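Local atomic coordinates of DNA methyltransferase (Nicotiana tabacum, PDB entry 4ONQ), a protein that probably methylates cytosine at carbon 5 in DNA, as a plant DRM-type methyltransferase using S-adenosylmethionine, here represented by its catalytic domain with sinefungin bound. Residues Pro149-Arg152 with Val153-Phe156; Lys155-Leu158 with Asp159-Lys163; Glu264-Arg267 with Asp268-Arg271; Ser272-Gln276 with Thr277-Gly281; Glu298-Ile301 with Glu302-Gly306. The protein carries 5 engineered substitutions. All blocks are in the same frame, centred on the assembly; numbering follows the deposited sequence.

Contact 1: residues Pro149-Arg152 with Val153-Phe156; sequences PPMR and VQKF
Gln154 reaches back past the first turn of helix 151-164 to hold the carbonyl of Pro149. Its NE2 lies 2.7 Å from Pro149 O, the N-H...O angle is 157°, and the oxygen sits close to the plane of the amide. With CG anti to the carbonyl carbon (chi1 -79°) and the chain extended beyond it, the glutamine also crosses the proline ring at about a right angle, Gln154 CG coming within 3.6 Å of Pro149 CG. The next acceptors are met in turn. Pro150 O, at the N-cap position, receives Gln154 N at 2.9 Å, while Met151 O takes Lys155 N and Arg152 O takes Phe156 N in regular helical bonds. Pro150, as a proline, brings no backbone N-H to the N-cap position. Val153 packs apolar branches on both prolines: CG1 is 3.5 Å from Pro150 CB, and CG2 is 3.6 Å from Pro149 CB. The turn joins helix 132-143 to helix 151-164 through the intervening loop, whose Phe145 touches Pro150; Trp116, from an earlier loop, meets both Pro149 and Gln154.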
loop_
_atom_site.group_PDB
_atom_site.type_symbol
_atom_site.label_atom_id
_atom_site.label_comp_id
_atom_site.label_asym_id
_atom_site.label_seq_id
_atom_site.Cartn_x
_atom_site.Cartn_y
_atom_site.Cartn_z
ATOM N N PRO A 149 14.264 -33.289 3.086
ATOM C CA PRO A 149 13.096 -34.141 2.840
ATOM C C PRO A 149 12.969 -34.498 1.361
ATOM O O PRO A 149 13.551 -33.814 0.509
ATOM C CB PRO A 149 11.925 -33.264 3.289
ATOM C CG PRO A 149 12.409 -31.880 3.131
ATOM C CD PRO A 149 13.881 -31.894 3.376
ATOM N N PRO A 150 12.226 -35.572 1.057
ATOM C CA PRO A 150 11.970 -35.970 -0.328
ATOM C C PRO A 150 11.432 -34.799 -1.134
ATOM O O PRO A 150 10.815 -33.887 -0.571
ATOM C CB PRO A 150 10.900 -37.056 -0.186
ATOM C CG PRO A 150 11.154 -37.646 1.153
ATOM C CD PRO A 150 11.622 -36.509 2.020
ATOM N N MET A 151 11.681 -34.824 -2.436
ATOM C CA MET A 151 11.275 -33.743 -3.321
ATOM C C MET A 151 9.781 -33.439 -3.278
ATOM O O MET A 151 9.390 -32.278 -3.328
ATOM C CB MET A 151 11.705 -34.043 -4.759
ATOM C CG MET A 151 13.205 -33.957 -4.974
ATOM S SD MET A 151 13.863 -32.330 -4.551
ATOM C CE MET A 151 12.735 -31.276 -5.453
ATOM N N ARG A 152 8.945 -34.469 -3.208
ATOM C CA ARG A 152 7.499 -34.240 -3.250
ATOM C C ARG A 152 7.005 -33.566 -1.982
ATOM O O ARG A 152 6.075 -32.763 -2.033
ATOM C CB ARG A 152 6.705 -35.521 -3.504
ATOM C CG ARG A 152 6.911 -36.557 -2.453
ATOM C CD ARG A 152 5.695 -37.439 -2.226
ATOM N NE ARG A 152 5.692 -37.894 -0.837
ATOM C CZ ARG A 152 6.573 -38.743 -0.319
ATOM N NH1 ARG A 152 6.496 -39.063 0.961
ATOM N NH2 ARG A 152 7.510 -39.280 -1.081
ATOM N N VAL A 153 7.617 -33.886 -0.846
ATOM C CA VAL A 153 7.268 -33.174 0.379
ATOM C C VAL A 153 7.834 -31.759 0.350
ATOM O O VAL A 153 7.159 -30.827 0.760
ATOM C CB VAL A 153 7.633 -33.941 1.685
ATOM C CG1 VAL A 153 8.359 -35.214 1.366
ATOM C CG2 VAL A 153 8.427 -33.060 2.642
ATOM N N GLN A 154 9.047 -31.595 -0.173
ATOM C CA GLN A 154 9.603 -30.261 -0.377
ATOM C C GLN A 154 8.630 -29.401 -1.179
ATOM O O GLN A 154 8.379 -28.241 -0.847
ATOM C CB GLN A 154 10.943 -30.328 -1.107
ATOM C CG GLN A 154 12.130 -30.705 -0.247
ATOM C CD GLN A 154 13.449 -30.592 -1.010
ATOM O OE1 GLN A 154 13.631 -29.680 -1.822
ATOM N NE2 GLN A 154 14.370 -31.524 -0.757
ATOM N N LYS A 155 8.058 -29.987 -2.225
ATOM C CA LYS A 155 7.104 -29.272 -3.051
ATOM C C LYS A 155 5.829 -28.962 -2.277
ATOM O O LYS A 155 5.312 -27.851 -2.346
ATOM C CB LYS A 155 6.771 -30.050 -4.324
ATOM C CG LYS A 155 5.897 -29.245 -5.269
ATOM C CD LYS A 155 5.277 -30.095 -6.349
ATOM C CE LYS A 155 4.195 -29.316 -7.081
ATOM N NZ LYS A 155 4.620 -27.920 -7.403
ATOM N N PHE A 156 5.323 -29.945 -1.540
ATOM C CA PHE A 156 4.142 -29.719 -0.707
ATOM C C PHE A 156 4.326 -28.538 0.278
ATOM O O PHE A 156 3.512 -27.593 0.289
ATOM C CB PHE A 156 3.728 -31.013 0.009
ATOM C CG PHE A 156 2.885 -30.790 1.225
ATOM C CD1 PHE A 156 1.548 -30.450 1.105
ATOM C CD2 PHE A 156 3.430 -30.916 2.490
ATOM C CE1 PHE A 156 0.767 -30.237 2.230
ATOM C CE2 PHE A 156 2.656 -30.708 3.619
ATOM C CZ PHE A 156 1.325 -30.364 3.488
#

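Contact 2: residues Lys155-Leu158 with Asp159-Lys163; sequences KFVL and DQCRK
Arg162 folds back over Leu158, one turn earlier in helix 151-164. Its CB lies 3.5 Å from Leu158 O, the same carbonyl that accepts the backbone N of Arg162, and CG and CD continue past that oxygen at similar range. The chain runs extended from CG to NE, and this carries NH1 to the leucine side chain, 3.7 Å from Leu158 CB, with Leu158 CD1 a little farther off. The aliphatic part of the arginine thus follows the helix wall and its guanidinium ends against apolar carbon. Lys155 and Asp159 make a more openly polar pair: the lysine bends at its last torsion (chi4 44°) to bring NZ within 3.4 Å of Asp159 OD2, a long salt bridge whose hydrogen bond is weak. On another side Gln160 CG touches the ring of Phe156 at CE1, 3.8 Å away. Val157 CG2 faces Cys161 SG at 4.2 Å; Val157 turns to Ile138 and Val142 of helix 132-143, and Cys161 to Leu166 of strand 166-170. The chemistry is that of an amphipathic helix: the buried side is held by apolar carbon and sulfur, whereas the charged pair, being long, probably contributes only modestly.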
loop_
_atom_site.group_PDB
_atom_site.type_symbol
_atom_site.label_atom_id
_atom_site.label_comp_id
_atom_site.label_asym_id
_atom_site.label_seq_id
_atom_site.Cartn_x
_atom_site.Cartn_y
_atom_site.Cartn_z
ATOM N N LYS A 155 8.058 -29.987 -2.225
ATOM C CA LYS A 155 7.104 -29.272 -3.051
ATOM C C LYS A 155 5.829 -28.962 -2.277
ATOM O O LYS A 155 5.312 -27.851 -2.346
ATOM C CB LYS A 155 6.771 -30.050 -4.324
ATOM C CG LYS A 155 5.897 -29.245 -5.269
ATOM C CD LYS A 155 5.277 -30.095 -6.349
ATOM C CE LYS A 155 4.195 -29.316 -7.081
ATOM N NZ LYS A 155 4.620 -27.920 -7.403
ATOM N N PHE A 156 5.323 -29.945 -1.540
ATOM C CA PHE A 156 4.142 -29.719 -0.707
ATOM C C PHE A 156 4.326 -28.538 0.278
ATOM O O PHE A 156 3.512 -27.593 0.289
ATOM C CB PHE A 156 3.728 -31.013 0.009
ATOM C CG PHE A 156 2.885 -30.790 1.225
ATOM C CD1 PHE A 156 1.548 -30.450 1.105
ATOM C CD2 PHE A 156 3.430 -30.916 2.490
ATOM C CE1 PHE A 156 0.767 -30.237 2.230
ATOM C CE2 PHE A 156 2.656 -30.708 3.619
ATOM C CZ PHE A 156 1.325 -30.364 3.488
ATOM N N VAL A 157 5.400 -28.559 1.072
ATOM C CA VAL A 157 5.596 -27.474 2.032
ATOM C C VAL A 157 5.923 -26.141 1.366
ATOM O O VAL A 157 5.489 -25.104 1.845
ATOM C CB VAL A 157 6.573 -27.797 3.230
ATOM C CG1 VAL A 157 7.004 -29.235 3.238
ATOM C CG2 VAL A 157 7.768 -26.831 3.289
ATOM N N LEU A 158 6.659 -26.159 0.258
ATOM C CA LEU A 158 6.955 -24.904 -0.429
ATOM C C LEU A 158 5.684 -24.280 -0.998
ATOM O O LEU A 158 5.504 -23.062 -0.956
ATOM C CB LEU A 158 8.008 -25.090 -1.517
ATOM C CG LEU A 158 9.449 -25.061 -1.013
ATOM C CD1 LEU A 158 10.394 -25.228 -2.183
ATOM C CD2 LEU A 158 9.724 -23.757 -0.278
ATOM N N ASP A 159 4.783 -25.106 -1.471
ATOM C CA ASP A 159 3.523 -24.614 -1.961
ATOM C C ASP A 159 2.691 -24.025 -0.860
ATOM O O ASP A 159 2.119 -22.999 -1.052
ATOM C CB ASP A 159 2.707 -25.694 -2.714
ATOM C CG ASP A 159 3.283 -26.066 -4.074
ATOM O OD1 ASP A 159 4.165 -25.386 -4.580
ATOM O OD2 ASP A 159 2.852 -27.062 -4.655
ATOM N N GLN A 160 2.599 -24.703 0.270
ATOM C CA GLN A 160 1.890 -24.153 1.387
ATOM C C GLN A 160 2.494 -22.874 1.920
ATOM O O GLN A 160 1.787 -22.001 2.257
ATOM C CB GLN A 160 1.714 -25.167 2.500
ATOM C CG GLN A 160 0.971 -26.414 2.125
ATOM C CD GLN A 160 -0.388 -26.161 1.566
ATOM O OE1 GLN A 160 -1.168 -25.448 2.114
ATOM N NE2 GLN A 160 -0.664 -26.767 0.474
ATOM N N CYS A 161 3.802 -22.790 1.991
ATOM C CA CYS A 161 4.494 -21.601 2.443
ATOM C C CYS A 161 4.321 -20.384 1.580
ATOM O O CYS A 161 4.172 -19.319 2.071
ATOM C CB CYS A 161 5.964 -21.877 2.613
ATOM S SG CYS A 161 6.364 -22.964 3.935
ATOM N N ARG A 162 4.366 -20.564 0.279
ATOM C CA ARG A 162 4.092 -19.503 -0.636
ATOM C C ARG A 162 2.689 -19.025 -0.562
ATOM O O ARG A 162 2.438 -17.852 -0.627
ATOM C CB ARG A 162 4.363 -19.947 -2.043
ATOM C CG ARG A 162 5.809 -20.034 -2.371
ATOM C CD ARG A 162 6.063 -20.728 -3.677
ATOM N NE ARG A 162 7.374 -20.336 -4.077
ATOM C CZ ARG A 162 8.379 -21.157 -4.214
ATOM N NH1 ARG A 162 8.200 -22.434 -4.038
ATOM N NH2 ARG A 162 9.553 -20.690 -4.540
ATOM N N LYS A 163 1.771 -19.956 -0.464
ATOM C CA LYS A 163 0.379 -19.647 -0.403
ATOM C C LYS A 163 0.025 -18.867 0.825
ATOM O O LYS A 163 -0.801 -18.021 0.804
ATOM C CB LYS A 163 -0.439 -20.906 -0.490
ATOM C CG LYS A 163 -1.888 -20.711 -0.164
ATOM C CD LYS A 163 -2.707 -21.927 -0.489
ATOM C CE LYS A 163 -4.162 -21.592 -0.377
ATOM N NZ LYS A 163 -4.943 -22.731 0.083
#

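Contact 3: residues Glu264-Arg267 with Asp268-Arg271; sequences EVNR and DIVR
Glu264 and Asp268 bring their acidic side chains together on the first turns of helix 264-276, the helix of a beta-alpha-beta unit in the Rossmann-like methyltransferase fold. Glu264 extends with CG anti to the backbone N (chi1 -178°), whereas Asp268 CG is anti to the carbonyl carbon (chi1 -68°) and leans back toward the preceding turn. Asp268 OD2 consequently lies 3.5 Å from Glu264 CG and 3.7 Å from Glu264 OE2, with the carboxylate planes 83° apart. Two negative groups this close would tend to repel each other, which may raise the proton affinity of one of them. With an alanine at Asp268, Glu264 CG would lose its carboxylate neighbour, and the glutamate chain would probably be freer to turn. Arg267 bends at chi3 and lays one guanidinium face over Glu264 CA, its NH2 bonding to Glu261 O before the helix. Arg271 turns away instead, giving NH2 to Leu283 O of strand 282-286. Asn266, buried, bonds to Ser206 and Glu261 and reaches the sinefungin ribose oxygen O3' by a weak bond. On the helix side near His192, Ile269 CD1 rests 3.5 Å from Val265 O and 4.3 Å from Val265 CG1.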
loop_
_atom_site.group_PDB
_atom_site.type_symbol
_atom_site.label_atom_id
_atom_site.label_comp_id
_atom_site.label_asym_id
_atom_site.label_seq_id
_atom_site.Cartn_x
_atom_site.Cartn_y
_atom_site.Cartn_z
ATOM N N GLU A 264 -14.339 1.926 12.119
ATOM C CA GLU A 264 -14.024 2.721 13.303
ATOM C C GLU A 264 -12.647 2.369 13.854
ATOM O O GLU A 264 -11.919 3.217 14.359
ATOM C CB GLU A 264 -15.078 2.511 14.389
ATOM C CG GLU A 264 -14.837 3.357 15.632
ATOM C CD GLU A 264 -15.818 3.062 16.750
ATOM O OE1 GLU A 264 -16.886 2.476 16.474
ATOM O OE2 GLU A 264 -15.514 3.411 17.908
ATOM N N VAL A 265 -12.304 1.097 13.757
ATOM C CA VAL A 265 -10.998 0.609 14.162
ATOM C C VAL A 265 -9.873 1.302 13.359
ATOM O O VAL A 265 -8.872 1.782 13.931
ATOM C CB VAL A 265 -10.998 -0.941 14.050
ATOM C CG1 VAL A 265 -9.810 -1.457 13.281
ATOM C CG2 VAL A 265 -11.134 -1.582 15.435
ATOM N N ASN A 266 -10.066 1.404 12.043
ATOM C CA ASN A 266 -9.128 2.125 11.179
ATOM C C ASN A 266 -9.039 3.620 11.512
ATOM O O ASN A 266 -7.938 4.177 11.643
ATOM C CB ASN A 266 -9.485 1.929 9.703
ATOM C CG ASN A 266 -9.264 0.501 9.228
ATOM O OD1 ASN A 266 -8.590 -0.294 9.885
ATOM N ND2 ASN A 266 -9.829 0.172 8.071
ATOM N N ARG A 267 -10.200 4.257 11.649
ATOM C CA ARG A 267 -10.279 5.668 12.026
ATOM C C ARG A 267 -9.521 5.959 13.316
ATOM O O ARG A 267 -8.735 6.904 13.392
ATOM C CB ARG A 267 -11.738 6.123 12.167
ATOM C CG ARG A 267 -12.480 6.264 10.844
ATOM C CD ARG A 267 -13.776 7.054 11.006
ATOM N NE ARG A 267 -14.650 6.495 12.036
ATOM C CZ ARG A 267 -15.598 5.592 11.806
ATOM N NH1 ARG A 267 -16.343 5.144 12.807
ATOM N NH2 ARG A 267 -15.802 5.134 10.579
ATOM N N ASP A 268 -9.756 5.132 14.329
ATOM C CA ASP A 268 -9.066 5.266 15.605
ATOM C C ASP A 268 -7.552 5.070 15.480
ATOM O O ASP A 268 -6.769 5.753 16.155
ATOM C CB ASP A 268 -9.646 4.288 16.625
ATOM C CG ASP A 268 -11.065 4.634 17.012
ATOM O OD1 ASP A 268 -11.427 5.826 16.902
ATOM O OD2 ASP A 268 -11.815 3.720 17.422
ATOM N N ILE A 269 -7.144 4.131 14.630
ATOM C CA ILE A 269 -5.722 3.912 14.389
ATOM C C ILE A 269 -5.083 5.190 13.843
ATOM O O ILE A 269 -4.010 5.635 14.302
ATOM C CB ILE A 269 -5.491 2.734 13.409
ATOM C CG1 ILE A 269 -5.626 1.400 14.141
ATOM C CG2 ILE A 269 -4.122 2.818 12.772
ATOM C CD1 ILE A 269 -5.859 0.225 13.218
ATOM N N VAL A 270 -5.770 5.791 12.876
ATOM C CA VAL A 270 -5.247 6.976 12.208
ATOM C C VAL A 270 -5.247 8.187 13.142
ATOM O O VAL A 270 -4.309 8.975 13.135
ATOM C CB VAL A 270 -6.006 7.273 10.898
ATOM C CG1 VAL A 270 -5.563 8.603 10.301
ATOM C CG2 VAL A 270 -5.796 6.141 9.901
ATOM N N ARG A 271 -6.289 8.313 13.958
ATOM C CA ARG A 271 -6.383 9.385 14.947
ATOM C C ARG A 271 -5.243 9.295 15.965
ATOM O O ARG A 271 -4.566 10.295 16.259
ATOM C CB ARG A 271 -7.741 9.331 15.656
ATOM C CG ARG A 271 -7.901 10.318 16.816
ATOM C CD ARG A 271 -7.875 11.774 16.345
ATOM N NE ARG A 271 -8.927 12.069 15.371
ATOM C CZ ARG A 271 -9.087 13.247 14.772
ATOM N NH1 ARG A 271 -8.261 14.253 15.041
ATOM N NH2 ARG A 271 -10.070 13.418 13.898
#

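Contact 4: residues Ser272-Gln276 with Thr277-Gly281; sequences SWWEQ and TNQRG
Trp273 meets Thr277 at two levels, through its carbonyl and through its indole. Trp273 O accepts Thr277 N at 3.0 Å and Thr277 OG1 at 2.7 Å, and the two donors come from opposite faces of the carbonyl plane. OG1 stands between the backbone N and the carbonyl carbon (chi1 51°), a rotamer that turns the hydroxyl back to the helix and sets CG2 over the indole, a CH-pi contact 4.0 Å from Thr277 CG2 to the centroid of the five-membered ring of Trp273. The same hydroxyl oxygen also accepts Gln279 NE2, 3.1 Å from Thr277 OG1. Trp273 also meets the ring of His192. Next, Trp274 receives Gln279 N on its carbonyl at 3.2 Å, while Gln279 CB sits over one face of its indole, 3.5 Å from the five-membered ring centroid. A weak bond from Trp274 NE1 goes to Gly281 O, near the ring plane at its edge, and Trp274 leans on Leu254 and Val257 of strand 254-260. Glu275 follows: its O accepts Asn278 N at 2.9 Å, the donor lying well above the carbonyl plane. With Asn278 at positive phi (51°) as the C-prime residue, the paired bonds to Trp274 O and Glu275 O form a Schellman motif, which ends helix 264-276 before strand 282-286 of the beta-alpha-beta unit.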
loop_
_atom_site.group_PDB
_atom_site.type_symbol
_atom_site.label_atom_id
_atom_site.label_comp_id
_atom_site.label_asym_id
_atom_site.label_seq_id
_atom_site.Cartn_x
_atom_site.Cartn_y
_atom_site.Cartn_z
ATOM N N SER A 272 -5.033 8.091 16.498
ATOM C CA SER A 272 -3.928 7.854 17.420
ATOM C C SER A 272 -2.602 8.252 16.782
ATOM O O SER A 272 -1.796 8.940 17.407
ATOM C CB SER A 272 -3.883 6.396 17.863
ATOM O OG SER A 272 -4.913 6.122 18.791
ATOM N N TRP A 273 -2.392 7.833 15.535
ATOM C CA TRP A 273 -1.178 8.200 14.805
ATOM C C TRP A 273 -1.040 9.715 14.646
ATOM O O TRP A 273 0.061 10.272 14.717
ATOM C CB TRP A 273 -1.179 7.551 13.423
ATOM C CG TRP A 273 -0.034 7.982 12.570
ATOM C CD1 TRP A 273 1.233 7.481 12.591
ATOM C CD2 TRP A 273 -0.047 9.003 11.562
ATOM N NE1 TRP A 273 2.013 8.131 11.664
ATOM C CE2 TRP A 273 1.251 9.068 11.017
ATOM C CE3 TRP A 273 -1.027 9.869 11.070
ATOM C CZ2 TRP A 273 1.593 9.961 10.005
ATOM C CZ3 TRP A 273 -0.686 10.755 10.060
ATOM C CH2 TRP A 273 0.614 10.798 9.542
ATOM N N TRP A 274 -2.151 10.375 14.398
ATOM C CA TRP A 274 -2.171 11.778 14.151
ATOM C C TRP A 274 -1.718 12.516 15.351
ATOM O O TRP A 274 -0.959 13.447 15.260
ATOM C CB TRP A 274 -3.552 12.216 13.729
ATOM C CG TRP A 274 -3.675 13.616 13.236
ATOM C CD1 TRP A 274 -3.992 14.737 13.949
ATOM C CD2 TRP A 274 -3.521 14.085 11.889
ATOM N NE1 TRP A 274 -4.039 15.815 13.163
ATOM C CE2 TRP A 274 -3.758 15.504 11.927
ATOM C CE3 TRP A 274 -3.213 13.499 10.701
ATOM C CZ2 TRP A 274 -3.688 16.271 10.814
ATOM C CZ3 TRP A 274 -3.133 14.289 9.593
ATOM C CH2 TRP A 274 -3.375 15.642 9.646
ATOM N N GLU A 275 -2.174 12.115 16.501
ATOM C CA GLU A 275 -1.690 12.654 17.729
ATOM C C GLU A 275 -0.278 12.321 18.097
ATOM O O GLU A 275 0.432 13.153 18.545
ATOM C CB GLU A 275 -2.616 12.285 18.845
ATOM C CG GLU A 275 -3.946 12.912 18.612
ATOM C CD GLU A 275 -5.020 12.413 19.526
ATOM O OE1 GLU A 275 -4.711 11.861 20.583
ATOM O OE2 GLU A 275 -6.182 12.617 19.186
ATOM N N GLN A 276 0.113 11.091 17.885
ATOM C CA GLN A 276 1.393 10.598 18.267
ATOM C C GLN A 276 2.500 11.262 17.515
ATOM O O GLN A 276 3.600 11.329 17.965
ATOM C CB GLN A 276 1.430 9.095 18.137
ATOM C CG GLN A 276 0.749 8.405 19.295
ATOM C CD GLN A 276 0.556 6.915 19.124
ATOM O OE1 GLN A 276 1.331 6.261 18.485
ATOM N NE2 GLN A 276 -0.472 6.389 19.718
ATOM N N THR A 277 2.199 11.705 16.326
ATOM C CA THR A 277 3.176 12.358 15.523
ATOM C C THR A 277 3.044 13.832 15.659
ATOM O O THR A 277 3.655 14.544 14.933
ATOM C CB THR A 277 3.120 11.950 14.051
ATOM O OG1 THR A 277 1.797 12.062 13.560
ATOM C CG2 THR A 277 3.562 10.578 13.905
ATOM N N ASN A 278 2.201 14.267 16.573
ATOM C CA ASN A 278 1.982 15.681 16.867
ATOM C C ASN A 278 1.680 16.544 15.654
ATOM O O ASN A 278 2.267 17.607 15.491
ATOM C CB ASN A 278 3.182 16.255 17.608
ATOM C CG ASN A 278 3.339 15.664 18.976
ATOM O OD1 ASN A 278 4.370 15.074 19.295
ATOM N ND2 ASN A 278 2.305 15.807 19.801
ATOM N N GLN A 279 0.774 16.082 14.801
ATOM C CA GLN A 279 0.351 16.882 13.662
ATOM C C GLN A 279 -0.305 18.165 14.147
ATOM O O GLN A 279 -1.197 18.135 14.994
ATOM C CB GLN A 279 -0.626 16.101 12.791
ATOM C CG GLN A 279 -0.066 14.808 12.251
ATOM C CD GLN A 279 1.102 15.028 11.313
ATOM O OE1 GLN A 279 1.209 16.069 10.662
ATOM N NE2 GLN A 279 1.991 14.047 11.242
ATOM N N ARG A 280 0.156 19.297 13.674
ATOM C CA ARG A 280 -0.440 20.560 14.017
ATOM C C ARG A 280 -1.665 20.869 13.202
ATOM O O ARG A 280 -2.473 21.660 13.565
ATOM C CB ARG A 280 0.582 21.662 13.887
ATOM C CG ARG A 280 0.242 22.892 14.665
ATOM C CD ARG A 280 0.334 22.656 16.144
ATOM N NE ARG A 280 1.694 22.435 16.591
ATOM C CZ ARG A 280 2.577 23.368 16.831
ATOM N NH1 ARG A 280 2.258 24.612 16.681
ATOM N NH2 ARG A 280 3.763 23.046 17.237
ATOM N N GLY A 281 -1.797 20.160 12.115
ATOM C CA GLY A 281 -2.857 20.285 11.165
ATOM C C GLY A 281 -4.121 19.604 11.562
ATOM O O GLY A 281 -4.221 19.068 12.604
#

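Contact 5: residues Glu298-Ile301 with Glu302-Gly306; sequences EQLI and ESFGG
Leu300 and Phe304 meet at the C-terminal end of helix 294-304, which links strands 282-286 and 309-312 in the Rossmann-like fold and stops at a glycine. Leu300 CD1 comes to the edge of the phenyl ring, near its plane and 3.8 Å from Phe304 CE1. The ring lies there because its CG is anti to the carbonyl carbon (chi1 -57°), which swings it back toward the preceding turn. Ser303 OG donates to Gln299 O at 2.8 Å, and Ser303 CB covers one face of the Phe304 ring. Behind these side chains, Leu300 O takes Phe304 N at 2.9 Å, and Ile301 O takes Gly305 N at 2.7 Å. Gly305 has phi of 94°, and its backbone angles would press any side chain against the preceding carbonyl. Farther out, Leu300 touches Phe286 and Phe304 touches Ile284, both on strand 282-286, while Asn232 ND2 bonds to the carbonyls of Phe304 and Gly306. Cutting Phe304 back to an alanine would probably open a gap beside Ile284 and leave Leu300 CD1 without its aromatic neighbour. Where the chain leaves the helix, Ile301 CG2 lies 3.9 Å from Gly306 CA.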
loop_
_atom_site.group_PDB
_atom_site.type_symbol
_atom_site.label_atom_id
_atom_site.label_comp_id
_atom_site.label_asym_id
_atom_site.label_seq_id
_atom_site.Cartn_x
_atom_site.Cartn_y
_atom_site.Cartn_z
ATOM N N GLU A 298 -18.046 21.468 -1.286
ATOM C CA GLU A 298 -18.027 22.904 -1.367
ATOM C C GLU A 298 -17.704 23.555 -0.054
ATOM O O GLU A 298 -16.920 24.449 -0.001
ATOM C CB GLU A 298 -19.367 23.442 -1.841
ATOM C CG GLU A 298 -19.462 23.768 -3.317
ATOM C CD GLU A 298 -20.893 23.679 -3.854
ATOM O OE1 GLU A 298 -21.165 22.827 -4.721
ATOM O OE2 GLU A 298 -21.752 24.458 -3.410
ATOM N N GLN A 299 -18.238 23.053 1.032
ATOM C CA GLN A 299 -18.058 23.774 2.260
ATOM C C GLN A 299 -16.734 23.466 2.860
ATOM O O GLN A 299 -16.156 24.266 3.533
ATOM C CB GLN A 299 -19.177 23.513 3.253
ATOM C CG GLN A 299 -18.988 22.344 4.146
ATOM C CD GLN A 299 -18.306 22.689 5.433
ATOM O OE1 GLN A 299 -18.208 23.848 5.785
ATOM N NE2 GLN A 299 -17.819 21.682 6.145
ATOM N N LEU A 300 -16.285 22.263 2.630
ATOM C CA LEU A 300 -14.943 21.865 3.033
ATOM C C LEU A 300 -13.921 22.783 2.383
ATOM O O LEU A 300 -13.017 23.304 3.043
ATOM C CB LEU A 300 -14.662 20.421 2.610
ATOM C CG LEU A 300 -14.741 19.282 3.636
ATOM C CD1 LEU A 300 -14.916 19.789 5.064
ATOM C CD2 LEU A 300 -15.827 18.288 3.269
ATOM N N ILE A 301 -14.084 22.986 1.081
ATOM C CA ILE A 301 -13.140 23.787 0.317
ATOM C C ILE A 301 -13.179 25.268 0.699
ATOM O O ILE A 301 -12.137 25.897 0.870
ATOM C CB ILE A 301 -13.347 23.589 -1.193
ATOM C CG1 ILE A 301 -12.834 22.203 -1.590
ATOM C CG2 ILE A 301 -12.639 24.680 -1.985
ATOM C CD1 ILE A 301 -13.299 21.727 -2.942
ATOM N N GLU A 302 -14.372 25.823 0.863
ATOM C CA GLU A 302 -14.461 27.230 1.230
ATOM C C GLU A 302 -13.978 27.457 2.665
ATOM O O GLU A 302 -13.635 28.581 3.042
ATOM C CB GLU A 302 -15.888 27.743 1.068
ATOM C CG GLU A 302 -16.862 27.044 1.982
ATOM C CD GLU A 302 -18.301 27.382 1.686
ATOM O OE1 GLU A 302 -18.546 28.403 1.011
ATOM O OE2 GLU A 302 -19.185 26.619 2.134
ATOM N N SER A 303 -13.957 26.391 3.464
ATOM C CA SER A 303 -13.470 26.485 4.840
ATOM C C SER A 303 -11.953 26.308 4.966
ATOM O O SER A 303 -11.317 26.983 5.777
ATOM C CB SER A 303 -14.188 25.478 5.744
ATOM O OG SER A 303 -15.569 25.779 5.853
ATOM N N PHE A 304 -11.367 25.481 4.113
ATOM C CA PHE A 304 -9.977 25.092 4.276
ATOM C C PHE A 304 -9.104 25.368 3.107
ATOM O O PHE A 304 -7.923 25.182 3.183
ATOM C CB PHE A 304 -9.850 23.606 4.601
ATOM C CG PHE A 304 -10.595 23.209 5.792
ATOM C CD1 PHE A 304 -11.571 22.286 5.727
ATOM C CD2 PHE A 304 -10.359 23.804 6.979
ATOM C CE1 PHE A 304 -12.279 21.963 6.831
ATOM C CE2 PHE A 304 -11.066 23.471 8.079
ATOM C CZ PHE A 304 -12.023 22.554 8.002
ATOM N N GLY A 305 -9.685 25.819 2.027
ATOM C CA GLY A 305 -8.966 25.957 0.775
ATOM C C GLY A 305 -9.168 24.701 -0.051
ATOM O O GLY A 305 -9.727 23.718 0.438
ATOM N N GLY A 306 -8.715 24.722 -1.299
ATOM C CA GLY A 306 -8.904 23.587 -2.184
ATOM C C GLY A 306 -8.048 22.394 -1.811
ATOM O O GLY A 306 -7.093 22.522 -1.049
#

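All five contacts are local, each closing no more than a turn or two, and they follow one another along the chain, contacts 1 and 2 overlapping in Lys155 and Phe156. Contact 1 starts helix 151-164 and contact 2 takes over along it; none nests in or crosses another. Far away, with centres 35 Å apart for contacts 2 and 3, helix 264-276 begins in contact 3, beside sinefungin, and ends in contact 4, where the turn leads into strand 282-286. Contact 5 closes the next helix, 294-304, its nearest atoms about 9 Å from contact 4. Contacts 3 to 5 thus lie on helices that connect strands of the Rossmann-like sheet, while contacts 1 and 2 bind their helix to helix 132-143 and nearby loops.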